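Local coordinates for protein D-glycero-beta-D-manno-heptose-1,7-bisphosphate 7-phosphatase (Mesorhizobium loti, PDB 2O2X) that removes the phosphate at C-7 of D-glycero-beta-D-manno-heptose 1,7-bisphosphate, a magnesium-dependent step in the biosynthesis of ADP-L-glycero-beta-D-manno-heptose, at residues A[112-117]-A[147-152]; A[141-146]-A[171-176]. One frame throughout, in Å; residues are numbered along the deposited sequence.

Interaction 1. Residues A[112-117]-A[147-152]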
loop_
_atom_site.group_PDB
_atom_site.type_symbol
_atom_site.label_atom_id
_atom_site.label_comp_id
_atom_site.label_asym_id
_atom_site.label_seq_id
_atom_site.Cartn_x
_atom_site.Cartn_y
_atom_site.Cartn_z
ATOM N N VAL A 112 -3.194 1.266 -10.047
ATOM C CA VAL A 112 -3.075 0.224 -9.042
ATOM C C VAL A 112 -4.135 -0.844 -9.326
ATOM O O VAL A 112 -5.022 -0.663 -10.178
ATOM C CB VAL A 112 -3.202 0.763 -7.615
ATOM C CG1 VAL A 112 -2.271 1.975 -7.386
ATOM C CG2 VAL A 112 -4.609 1.120 -7.261
ATOM N N ASP A 113 -4.013 -1.969 -8.629
ATOM C CA ASP A 113 -4.826 -3.169 -8.890
ATOM C C ASP A 113 -5.705 -3.621 -7.730
ATOM O O ASP A 113 -6.650 -4.391 -7.907
ATOM C CB ASP A 113 -3.894 -4.263 -9.342
ATOM C CG ASP A 113 -3.133 -3.853 -10.582
ATOM O OD1 ASP A 113 -3.826 -3.694 -11.639
ATOM O OD2 ASP A 113 -1.902 -3.612 -10.500
HETATM N N MSE A 114 -5.418 -3.136 -6.527
HETATM C CA MSE A 114 -6.261 -3.460 -5.382
HETATM C C MSE A 114 -6.015 -2.402 -4.307
HETATM O O MSE A 114 -4.885 -1.894 -4.173
HETATM C CB MSE A 114 -5.948 -4.854 -4.858
HETATM C CG MSE A 114 -6.808 -5.302 -3.710
HETATM SE SE MSE A 114 -6.609 -7.147 -3.187
HETATM C CE MSE A 114 -7.672 -7.941 -4.580
ATOM N N VAL A 115 -7.066 -2.067 -3.571
ATOM C CA VAL A 115 -6.955 -1.192 -2.387
ATOM C C VAL A 115 -7.534 -1.899 -1.171
ATOM O O VAL A 115 -8.689 -2.349 -1.219
ATOM C CB VAL A 115 -7.720 0.134 -2.599
ATOM C CG1 VAL A 115 -7.692 1.006 -1.332
ATOM C CG2 VAL A 115 -7.150 0.902 -3.794
ATOM N N LEU A 116 -6.755 -1.984 -0.091
ATOM C CA LEU A 116 -7.235 -2.421 1.218
ATOM C C LEU A 116 -7.010 -1.306 2.219
ATOM O O LEU A 116 -5.980 -0.625 2.188
ATOM C CB LEU A 116 -6.588 -3.708 1.706
ATOM C CG LEU A 116 -6.661 -4.873 0.709
ATOM C CD1 LEU A 116 -5.436 -4.936 -0.166
ATOM C CD2 LEU A 116 -6.731 -6.212 1.452
ATOM N N ALA A 117 -7.991 -1.083 3.081
ATOM C CA ALA A 117 -7.898 -0.064 4.102
ATOM C C ALA A 117 -8.512 -0.538 5.405
ATOM O O ALA A 117 -9.515 -1.285 5.410
ATOM C CB ALA A 117 -8.581 1.216 3.649
ATOM N N GLY A 147 -2.862 -11.343 -0.598
ATOM C CA GLY A 147 -2.234 -12.579 -1.035
ATOM C C GLY A 147 -3.240 -13.658 -1.380
ATOM O O GLY A 147 -3.122 -14.302 -2.430
ATOM N N LYS A 148 -4.225 -13.853 -0.508
ATOM C CA LYS A 148 -5.264 -14.865 -0.775
ATOM C C LYS A 148 -6.030 -14.511 -2.036
ATOM O O LYS A 148 -6.242 -15.355 -2.925
ATOM C CB LYS A 148 -6.214 -14.967 0.404
ATOM C CG LYS A 148 -5.582 -15.650 1.588
ATOM C CD LYS A 148 -6.522 -15.645 2.807
ATOM C CE LYS A 148 -5.784 -16.167 4.048
ATOM N NZ LYS A 148 -6.457 -15.864 5.348
ATOM N N ARG A 149 -6.443 -13.258 -2.132
ATOM C CA ARG A 149 -7.318 -12.832 -3.207
ATOM C C ARG A 149 -6.665 -12.854 -4.574
ATOM O O ARG A 149 -7.331 -13.191 -5.569
ATOM C CB ARG A 149 -7.933 -11.472 -2.907
ATOM C CG ARG A 149 -8.913 -11.542 -1.746
ATOM C CD ARG A 149 -9.466 -10.179 -1.410
ATOM N NE ARG A 149 -10.449 -10.268 -0.342
ATOM C CZ ARG A 149 -11.723 -9.912 -0.456
ATOM N NH1 ARG A 149 -12.189 -9.368 -1.565
ATOM N NH2 ARG A 149 -12.518 -10.043 0.594
ATOM N N LEU A 150 -5.385 -12.494 -4.647
ATOM C CA LEU A 150 -4.670 -12.456 -5.929
ATOM C C LEU A 150 -3.725 -13.643 -6.116
ATOM O O LEU A 150 -2.958 -13.676 -7.080
ATOM C CB LEU A 150 -3.877 -11.138 -6.041
ATOM C CG LEU A 150 -4.710 -9.867 -6.099
ATOM C CD1 LEU A 150 -3.847 -8.622 -6.054
ATOM C CD2 LEU A 150 -5.606 -9.834 -7.350
ATOM N N ALA A 151 -3.751 -14.607 -5.201
ATOM C CA ALA A 151 -2.823 -15.726 -5.216
ATOM C C ALA A 151 -1.361 -15.276 -5.321
ATOM O O ALA A 151 -0.585 -15.794 -6.119
ATOM C CB ALA A 151 -3.189 -16.719 -6.333
ATOM N N LEU A 152 -0.983 -14.303 -4.477
ATOM C CA LEU A 152 0.352 -13.724 -4.529
ATOM C C LEU A 152 1.439 -14.628 -3.977
ATOM O O LEU A 152 1.201 -15.409 -3.053
ATOM C CB LEU A 152 0.414 -12.411 -3.755
ATOM C CG LEU A 152 -0.540 -11.328 -4.251
ATOM C CD1 LEU A 152 -0.498 -10.149 -3.311
ATOM C CD2 LEU A 152 -0.253 -10.911 -5.662
#
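M114 packs against R149 and L150 in an apolar helix-on-sheet contact. It joins strand 114-118 of the mixed sheet to the last turn of helix 141-150. M114 is a selenomethionine, and its methyl CE does all the touching. The chain leaves the strand with CG anti to the backbone N (chi1 -178°) and bends at the selenium (chi3 -79°), which brings CE to the helix. M114 and L150 meet tip to tip, with M114 CE 3.8 Å from L150 CG. M114 CE is also 3.9 Å from R149 CB and from L150 CD2. R149 crosses the M114 chain at about a right angle and meets it through CB. Its NE forms a salt bridge with E145, one turn earlier on the same helix. The helix closes with a Schellman motif: A151 has positive phi, and L152 N bonds G147 O at 3.0 Å. From strand 17-21, R21 touches both M114 and L150, and I19 touches R149. No hydrogen bond crosses between the two segments. The strand and the helix end are therefore held here by van der Waals contact, while the arginine's charge is paired along its own helix.

Interaction 2. Residues A[141-146]-A[171-176]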
loop_
_atom_site.group_PDB
_atom_site.type_symbol
_atom_site.label_atom_id
_atom_site.label_comp_id
_atom_site.label_asym_id
_atom_site.label_seq_id
_atom_site.Cartn_x
_atom_site.Cartn_y
_atom_site.Cartn_z
ATOM N N GLY A 141 -2.331 -8.395 8.231
ATOM C CA GLY A 141 -3.580 -8.919 7.673
ATOM C C GLY A 141 -3.916 -8.472 6.279
ATOM O O GLY A 141 -4.406 -9.258 5.463
HETATM N N MSE A 142 -3.686 -7.197 5.985
HETATM C CA MSE A 142 -4.079 -6.703 4.645
HETATM C C MSE A 142 -3.202 -7.329 3.564
HETATM O O MSE A 142 -3.637 -7.549 2.436
HETATM C CB MSE A 142 -3.992 -5.166 4.558
HETATM C CG MSE A 142 -5.120 -4.496 5.263
HETATM SE SE MSE A 142 -5.151 -2.562 5.022
HETATM C CE MSE A 142 -3.717 -2.078 6.173
ATOM N N LEU A 143 -1.922 -7.560 3.878
ATOM C CA LEU A 143 -1.022 -8.203 2.926
ATOM C C LEU A 143 -1.432 -9.661 2.730
ATOM O O LEU A 143 -1.484 -10.150 1.610
ATOM C CB LEU A 143 0.449 -8.114 3.381
ATOM C CG LEU A 143 1.142 -6.749 3.331
ATOM C CD1 LEU A 143 0.611 -5.798 4.385
ATOM C CD2 LEU A 143 2.631 -6.937 3.457
ATOM N N VAL A 144 -1.719 -10.343 3.829
ATOM C CA VAL A 144 -2.121 -11.749 3.772
ATOM C C VAL A 144 -3.437 -11.878 2.993
ATOM O O VAL A 144 -3.583 -12.758 2.130
ATOM C CB VAL A 144 -2.218 -12.333 5.205
ATOM C CG1 VAL A 144 -2.894 -13.716 5.211
ATOM C CG2 VAL A 144 -0.861 -12.388 5.828
ATOM N N GLU A 145 -4.382 -10.976 3.238
ATOM C CA GLU A 145 -5.652 -11.016 2.512
ATOM C C GLU A 145 -5.481 -10.739 1.018
ATOM O O GLU A 145 -6.053 -11.427 0.168
ATOM C CB GLU A 145 -6.624 -10.034 3.130
ATOM C CG GLU A 145 -8.019 -10.040 2.543
ATOM C CD GLU A 145 -8.764 -11.363 2.699
ATOM O OE1 GLU A 145 -8.458 -12.140 3.635
ATOM O OE2 GLU A 145 -9.676 -11.603 1.886
ATOM N N ALA A 146 -4.697 -9.724 0.666
ATOM C CA ALA A 146 -4.399 -9.471 -0.747
ATOM C C ALA A 146 -3.749 -10.707 -1.359
ATOM O O ALA A 146 -4.065 -11.102 -2.505
ATOM C CB ALA A 146 -3.475 -8.243 -0.877
ATOM N N LYS A 171 7.523 -7.647 7.001
ATOM C CA LYS A 171 8.289 -8.732 7.630
ATOM C C LYS A 171 7.338 -9.810 8.155
ATOM O O LYS A 171 7.537 -10.996 7.948
ATOM C CB LYS A 171 9.138 -8.166 8.771
ATOM C CG LYS A 171 10.120 -9.158 9.421
ATOM C CD LYS A 171 11.107 -8.443 10.341
ATOM C CE LYS A 171 10.394 -7.749 11.523
ATOM N NZ LYS A 171 11.333 -7.309 12.616
ATOM N N ARG A 172 6.305 -9.388 8.845
ATOM C CA ARG A 172 5.367 -10.336 9.457
ATOM C C ARG A 172 4.554 -11.134 8.438
ATOM O O ARG A 172 4.078 -12.234 8.752
ATOM C CB ARG A 172 4.442 -9.622 10.444
ATOM C CG ARG A 172 5.173 -9.007 11.648
ATOM C CD ARG A 172 4.229 -8.308 12.608
ATOM N NE ARG A 172 4.887 -7.330 13.466
ATOM C CZ ARG A 172 4.248 -6.578 14.358
ATOM N NH1 ARG A 172 2.937 -6.706 14.531
ATOM N NH2 ARG A 172 4.911 -5.699 15.091
ATOM N N ALA A 173 4.378 -10.580 7.235
ATOM C CA ALA A 173 3.688 -11.240 6.134
ATOM C C ALA A 173 4.582 -12.232 5.378
ATOM O O ALA A 173 4.100 -12.958 4.508
ATOM C CB ALA A 173 3.116 -10.176 5.156
ATOM N N GLY A 174 5.874 -12.226 5.665
ATOM C CA GLY A 174 6.805 -13.145 5.022
ATOM C C GLY A 174 7.628 -12.553 3.887
ATOM O O GLY A 174 8.359 -13.267 3.202
ATOM N N LEU A 175 7.532 -11.248 3.665
ATOM C CA LEU A 175 8.375 -10.593 2.671
ATOM C C LEU A 175 9.824 -10.579 3.166
ATOM O O LEU A 175 10.057 -10.751 4.362
ATOM C CB LEU A 175 7.914 -9.155 2.402
ATOM C CG LEU A 175 6.691 -8.968 1.500
ATOM C CD1 LEU A 175 5.423 -9.584 2.076
ATOM C CD2 LEU A 175 6.504 -7.481 1.232
ATOM N N ALA A 176 10.762 -10.367 2.254
ATOM C CA ALA A 176 12.187 -10.287 2.579
ATOM C C ALA A 176 12.796 -8.889 2.507
ATOM O O ALA A 176 13.922 -8.673 2.995
ATOM C CB ALA A 176 12.963 -11.202 1.656
#
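L143 of helix 141-150 packs on A173 and L175, around the C-terminal end of helix 164-172. Both helices belong to the HAD-like alpha/beta fold, in which helices pack on a central, largely parallel sheet. Hydrogen bonds act within each segment, and none crosses between them. The 171-176 segment contains a Schellman motif, with G174 at positive phi and G174 N bonded to K171 O at 3.1 Å. This turn carries the chain from A173 to L175, and both present methyls to L143. K137, thought by similarity to stabilise the phosphoryl group, has its side chain about 5 Å from that of L143.

The contact across the segments is apolar, and on helix 141-150 it is carried by L143. L143 CB lies 3.8 Å from A173 CB. Farther out, L143 CD2 is 3.7 Å from A173 CB, so this methyl sits against both the root and one branch of the leucine. L143 CG stands beside the backbone N (chi1 -71°), and chi2 of 71° turns CD2 toward the 171-176 segment. F35 of the central strand 34-36 also touches L143, which places the leucine between the sheet and the neighbouring helix end. L143 and L175 cross at about a right angle. The same L143 CD2 also meets L175 CD1, more loosely, at 4.1 Å.

Both interactions use helix 141-150, at different ends and with different partners. Interaction 1 ties its C-terminal turn to a strand of the sheet. Interaction 2 ties its earlier turns to the end of the next helix. Interaction 1 is partly buried and has the exposed R149 at its margin, whereas interaction 2 is buried and lined by leucine and alanine. Neither has a hydrogen bond between its segments, and each includes a Schellman turn at a helix end. They touch directly: L116 CD1 lies 3.9 Å from A146 CB. M142 and A146 also pack on strand 114-118, so this face of the helix lies on that strand.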